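Local atomic coordinates of orotidine 5'-phosphate decarboxylase (Methanocaldococcus jannaschii, PDB entry 4LUI), a protein that probably catalyses the decarboxylation of orotidine 5'-monophosphate to uridine 5'-monophosphate, the last step of de novo UMP synthesis. Residues 25-30 with 49-54; 113-118 with 155-160. All blocks are in the same frame, centred on the assembly; numbering follows the deposited sequence.

Interaction 1. Residues 25-30 with 49-54; sequences MLALDV and AIKVGY
L26 and L28 pair with A49 and K51 through three backbone hydrogen bonds. L26 N donates to A49 O at 2.9 Å. L26 O receives K51 N at 2.8 Å, nearly straight, with 173° at the hydrogen. L28 N then donates to K51 O. The strands run parallel, 25° apart in direction. M25, A27, A49 and K51 put their side chains on one face of the sheet. There M25 SD lies against K51 CB at 3.8 Å, and the two side chains cross obliquely. K51 CG is anti to its backbone N (chi1 -175°), but the chain bends at its last two torsions. This bend brings K51 CE to 4.0 Å from A27 CB. L26 and I50 face the other way, toward the helices. L28 CD2 meets I50 CG2 there at 4.0 Å, the two side chains pointing the same way, with V40 and I68 packed on both. Farther out, water links D29 to K51. K51 NZ and D29 OD1 are 4.7 Å apart, and one water bonds both as well as K51 O. A second water joins K51 NZ to D29 OD2. K51 NZ also forms a salt bridge with D79, which probably helps to fix its position. D29, K51 and D79 are predicted substrate-binding residues. The contact pairs the two parallel strands of a beta-alpha-beta unit of the TIM barrel, beside the predicted substrate site.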
# COMPACT_ATOMS: atom_id res chain seq x y z
N MET B 25 -12.27 -12.44 -12.15
CA MET B 25 -12.10 -11.20 -11.40
C MET B 25 -11.58 -10.14 -12.34
O MET B 25 -10.53 -10.31 -12.95
CB MET B 25 -11.13 -11.40 -10.23
CG MET B 25 -10.89 -10.11 -9.43
SD MET B 25 -9.72 -10.36 -8.08
CE MET B 25 -10.65 -11.45 -7.02
N LEU B 26 -12.32 -9.03 -12.45
CA LEU B 26 -11.87 -7.92 -13.28
C LEU B 26 -10.95 -7.00 -12.49
O LEU B 26 -11.35 -6.51 -11.42
CB LEU B 26 -13.09 -7.11 -13.79
CG LEU B 26 -12.77 -5.79 -14.51
CD1 LEU B 26 -11.93 -6.04 -15.76
CD2 LEU B 26 -14.05 -5.01 -14.85
N ALA B 27 -9.74 -6.76 -13.00
CA ALA B 27 -8.87 -5.74 -12.41
C ALA B 27 -9.25 -4.41 -13.04
O ALA B 27 -8.89 -4.12 -14.18
CB ALA B 27 -7.37 -6.07 -12.66
N LEU B 28 -10.00 -3.60 -12.30
CA LEU B 28 -10.61 -2.41 -12.86
C LEU B 28 -9.66 -1.23 -12.72
O LEU B 28 -9.90 -0.30 -11.96
CB LEU B 28 -11.94 -2.11 -12.16
CG LEU B 28 -12.77 -0.95 -12.72
CD1 LEU B 28 -13.05 -1.16 -14.19
CD2 LEU B 28 -14.06 -0.82 -11.93
N ASP B 29 -8.57 -1.29 -13.47
CA ASP B 29 -7.48 -0.33 -13.29
C ASP B 29 -7.63 0.86 -14.24
O ASP B 29 -6.85 1.04 -15.17
CB ASP B 29 -6.15 -1.04 -13.47
CG ASP B 29 -5.91 -2.11 -12.42
OD1 ASP B 29 -6.41 -1.94 -11.29
OD2 ASP B 29 -5.25 -3.11 -12.74
N VAL B 30 -8.67 1.65 -14.00
CA VAL B 30 -8.86 2.91 -14.70
C VAL B 30 -8.75 4.02 -13.65
O VAL B 30 -8.82 3.76 -12.46
CB VAL B 30 -10.20 2.97 -15.44
CG1 VAL B 30 -10.25 1.89 -16.50
CG2 VAL B 30 -11.36 2.80 -14.46
N ALA B 49 -16.15 -11.02 -9.72
CA ALA B 49 -15.56 -10.11 -8.74
C ALA B 49 -14.94 -8.91 -9.43
O ALA B 49 -14.55 -8.98 -10.60
CB ALA B 49 -14.51 -10.82 -7.89
N ILE B 50 -14.85 -7.80 -8.71
CA ILE B 50 -14.19 -6.60 -9.22
C ILE B 50 -13.10 -6.20 -8.24
O ILE B 50 -13.36 -6.09 -7.04
CB ILE B 50 -15.20 -5.44 -9.38
CG1 ILE B 50 -16.29 -5.84 -10.39
CG2 ILE B 50 -14.47 -4.17 -9.85
CD1 ILE B 50 -17.41 -4.85 -10.50
N LYS B 51 -11.88 -6.00 -8.75
CA LYS B 51 -10.74 -5.61 -7.93
C LYS B 51 -10.38 -4.15 -8.24
O LYS B 51 -10.16 -3.78 -9.40
CB LYS B 51 -9.54 -6.54 -8.21
CG LYS B 51 -8.31 -6.31 -7.33
CD LYS B 51 -7.20 -7.36 -7.57
CE LYS B 51 -6.46 -7.13 -8.89
NZ LYS B 51 -5.66 -5.87 -8.90
N VAL B 52 -10.33 -3.33 -7.19
CA VAL B 52 -10.01 -1.92 -7.36
C VAL B 52 -8.75 -1.60 -6.57
O VAL B 52 -8.50 -2.18 -5.51
CB VAL B 52 -11.16 -1.00 -6.91
CG1 VAL B 52 -12.38 -1.18 -7.82
CG2 VAL B 52 -11.51 -1.23 -5.46
N GLY B 53 -7.95 -0.68 -7.10
CA GLY B 53 -6.71 -0.32 -6.44
C GLY B 53 -6.66 1.14 -6.05
O GLY B 53 -7.60 1.90 -6.29
N TYR B 54 -5.54 1.55 -5.45
CA TYR B 54 -5.36 2.93 -5.04
C TYR B 54 -5.44 4.02 -6.12
O TYR B 54 -5.95 5.10 -5.85
CB TYR B 54 -4.07 3.08 -4.24
CG TYR B 54 -4.21 2.66 -2.78
CD1 TYR B 54 -5.24 3.17 -2.00
CD2 TYR B 54 -3.31 1.79 -2.19
CE1 TYR B 54 -5.38 2.83 -0.68
CE2 TYR B 54 -3.43 1.44 -0.84
CZ TYR B 54 -4.48 1.97 -0.11
OH TYR B 54 -4.66 1.64 1.23
O HOH W 1 -8.27 -0.10 -9.78
O HOH W 2 -7.43 -3.75 -9.65
O HOH W 3 -4.10 -4.90 -11.06

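Interaction 2. Residues 113-118 with 155-160; sequences SVKAVQ and KKLKVD
Q118 reaches across to the end of helix 147-157 and bonds L157 through its side-chain amide. Q118 NE2 donates to L157 O at 2.9 Å, almost straight, with 177° at the hydrogen. L157 O lies in the amide plane of Q118, but NE2 sits above the carbonyl plane of L157, 47° out of it. Q118 CG is anti to the carbonyl carbon (chi1 -72°), and beyond CG the chain runs extended to its amide. The Q118 side chain crosses that of L157 at about a right angle, with Q118 OE1 3.7 Å from L157 CB. It crosses V159 in the same way, and V159 CG1 comes to 3.7 Å from Q118 NE2. A water accepts a second bond from NE2 and donates to D160 OD2, which also bonds V128 N. The two branches of L157 part to different partners. L157 CD1 meets V114 CG1 at 3.7 Å, the side chains oblique to each other. L157 CD2 lies 3.7 Å from K115 CE, and the two side chains cross at about a right angle. V114 CG1 also meets V159 CG1 at 4.1 Å. K158 has positive phi and is the first residue to leave helical geometry, so the chain turns here toward strand 161-163. V114 and Q118 also rest on strand 127-131. The contact joins two outer helices of the TIM barrel beside that strand, with a glutamine bound to a carbonyl at a helix C-terminal end.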
# COMPACT_ATOMS: atom_id res chain seq x y z
N SER B 113 0.70 -7.78 11.71
CA SER B 113 0.09 -6.83 10.79
C SER B 113 -1.05 -7.47 10.00
O SER B 113 -2.08 -6.85 9.77
CB SER B 113 1.14 -6.26 9.85
OG SER B 113 2.04 -5.45 10.58
N VAL B 114 -0.85 -8.72 9.60
CA VAL B 114 -1.90 -9.44 8.88
C VAL B 114 -3.10 -9.72 9.79
O VAL B 114 -4.25 -9.47 9.42
CB VAL B 114 -1.37 -10.74 8.27
CG1 VAL B 114 -2.50 -11.54 7.65
CG2 VAL B 114 -0.28 -10.44 7.23
N LYS B 115 -2.81 -10.21 11.00
CA LYS B 115 -3.84 -10.48 12.01
C LYS B 115 -4.71 -9.25 12.31
O LYS B 115 -5.92 -9.36 12.49
CB LYS B 115 -3.18 -10.98 13.29
CG LYS B 115 -2.76 -12.44 13.26
CD LYS B 115 -2.14 -12.86 14.59
CE LYS B 115 -2.05 -14.37 14.76
NZ LYS B 115 -3.40 -15.00 14.82
N ALA B 116 -4.08 -8.07 12.35
CA ALA B 116 -4.82 -6.83 12.60
C ALA B 116 -5.92 -6.62 11.56
O ALA B 116 -7.04 -6.22 11.90
CB ALA B 116 -3.87 -5.64 12.63
N VAL B 117 -5.60 -6.88 10.30
CA VAL B 117 -6.59 -6.79 9.24
C VAL B 117 -7.65 -7.90 9.38
O VAL B 117 -8.84 -7.64 9.27
CB VAL B 117 -5.94 -6.87 7.87
CG1 VAL B 117 -6.99 -6.77 6.78
CG2 VAL B 117 -4.94 -5.73 7.72
N GLN B 118 -7.20 -9.13 9.64
CA GLN B 118 -8.11 -10.25 9.84
C GLN B 118 -9.12 -10.01 10.94
O GLN B 118 -10.30 -10.35 10.80
CB GLN B 118 -7.32 -11.52 10.16
CG GLN B 118 -6.56 -12.09 8.99
CD GLN B 118 -5.93 -13.40 9.37
OE1 GLN B 118 -4.96 -13.43 10.12
NE2 GLN B 118 -6.50 -14.51 8.89
N LYS B 155 -1.37 -20.06 5.17
CA LYS B 155 -2.04 -21.26 5.67
C LYS B 155 -2.21 -21.24 7.19
O LYS B 155 -3.29 -21.56 7.70
CB LYS B 155 -1.28 -22.52 5.24
CG LYS B 155 -1.86 -23.81 5.82
CD LYS B 155 -1.28 -25.05 5.13
CE LYS B 155 0.23 -25.13 5.29
NZ LYS B 155 0.84 -26.20 4.44
N LYS B 156 -1.15 -20.85 7.90
CA LYS B 156 -1.17 -20.80 9.36
C LYS B 156 -2.23 -19.83 9.87
O LYS B 156 -3.01 -20.16 10.78
CB LYS B 156 0.20 -20.37 9.89
CG LYS B 156 0.26 -20.19 11.39
CD LYS B 156 1.60 -19.61 11.83
CE LYS B 156 1.62 -19.38 13.34
NZ LYS B 156 2.91 -18.80 13.81
N LEU B 157 -2.28 -18.64 9.28
CA LEU B 157 -3.22 -17.60 9.70
C LEU B 157 -4.64 -17.81 9.18
O LEU B 157 -5.56 -17.12 9.60
CB LEU B 157 -2.71 -16.22 9.28
CG LEU B 157 -1.37 -15.79 9.86
CD1 LEU B 157 -0.97 -14.41 9.32
CD2 LEU B 157 -1.42 -15.78 11.39
N LYS B 158 -4.81 -18.76 8.26
CA LYS B 158 -6.12 -19.04 7.69
C LYS B 158 -6.72 -17.81 7.02
O LYS B 158 -7.88 -17.47 7.25
CB LYS B 158 -7.09 -19.57 8.76
CG LYS B 158 -6.69 -20.87 9.44
CD LYS B 158 -7.74 -21.23 10.50
CE LYS B 158 -7.26 -22.33 11.44
NZ LYS B 158 -7.08 -23.62 10.74
N VAL B 159 -5.94 -17.13 6.19
CA VAL B 159 -6.50 -16.06 5.39
C VAL B 159 -7.46 -16.67 4.37
O VAL B 159 -7.49 -17.89 4.17
CB VAL B 159 -5.41 -15.21 4.70
CG1 VAL B 159 -4.54 -14.50 5.74
CG2 VAL B 159 -4.54 -16.09 3.81
N ASP B 160 -8.26 -15.83 3.73
CA ASP B 160 -9.30 -16.32 2.83
C ASP B 160 -8.78 -16.76 1.47
O ASP B 160 -9.37 -17.64 0.84
CB ASP B 160 -10.39 -15.25 2.65
CG ASP B 160 -11.08 -14.93 3.95
OD1 ASP B 160 -12.10 -15.58 4.26
OD2 ASP B 160 -10.59 -14.04 4.67
O HOH W 4 -8.93 -13.98 7.29

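In the fold
From the N terminus, strand 23-27 leads through helix 33-43 into strand 49-53. Interaction 1 closes this short loop and joins the first two strands of the barrel. The chain then builds strands 75-82 and 102-106 before it enters helix 111-124, where interaction 2 opens. Strand 127-131 and helix 147-157 follow, and the second loop closes just before strand 161-163. The two loops lie in series and neither nest nor cross. The centres of interactions 1 and 2 are 22 Å apart, and their nearest atoms about 10 Å. Interaction 1 ties strand to strand in the barrel wall; interaction 2 ties helix 111-124 to the end of helix 147-157 and the loop that follows it.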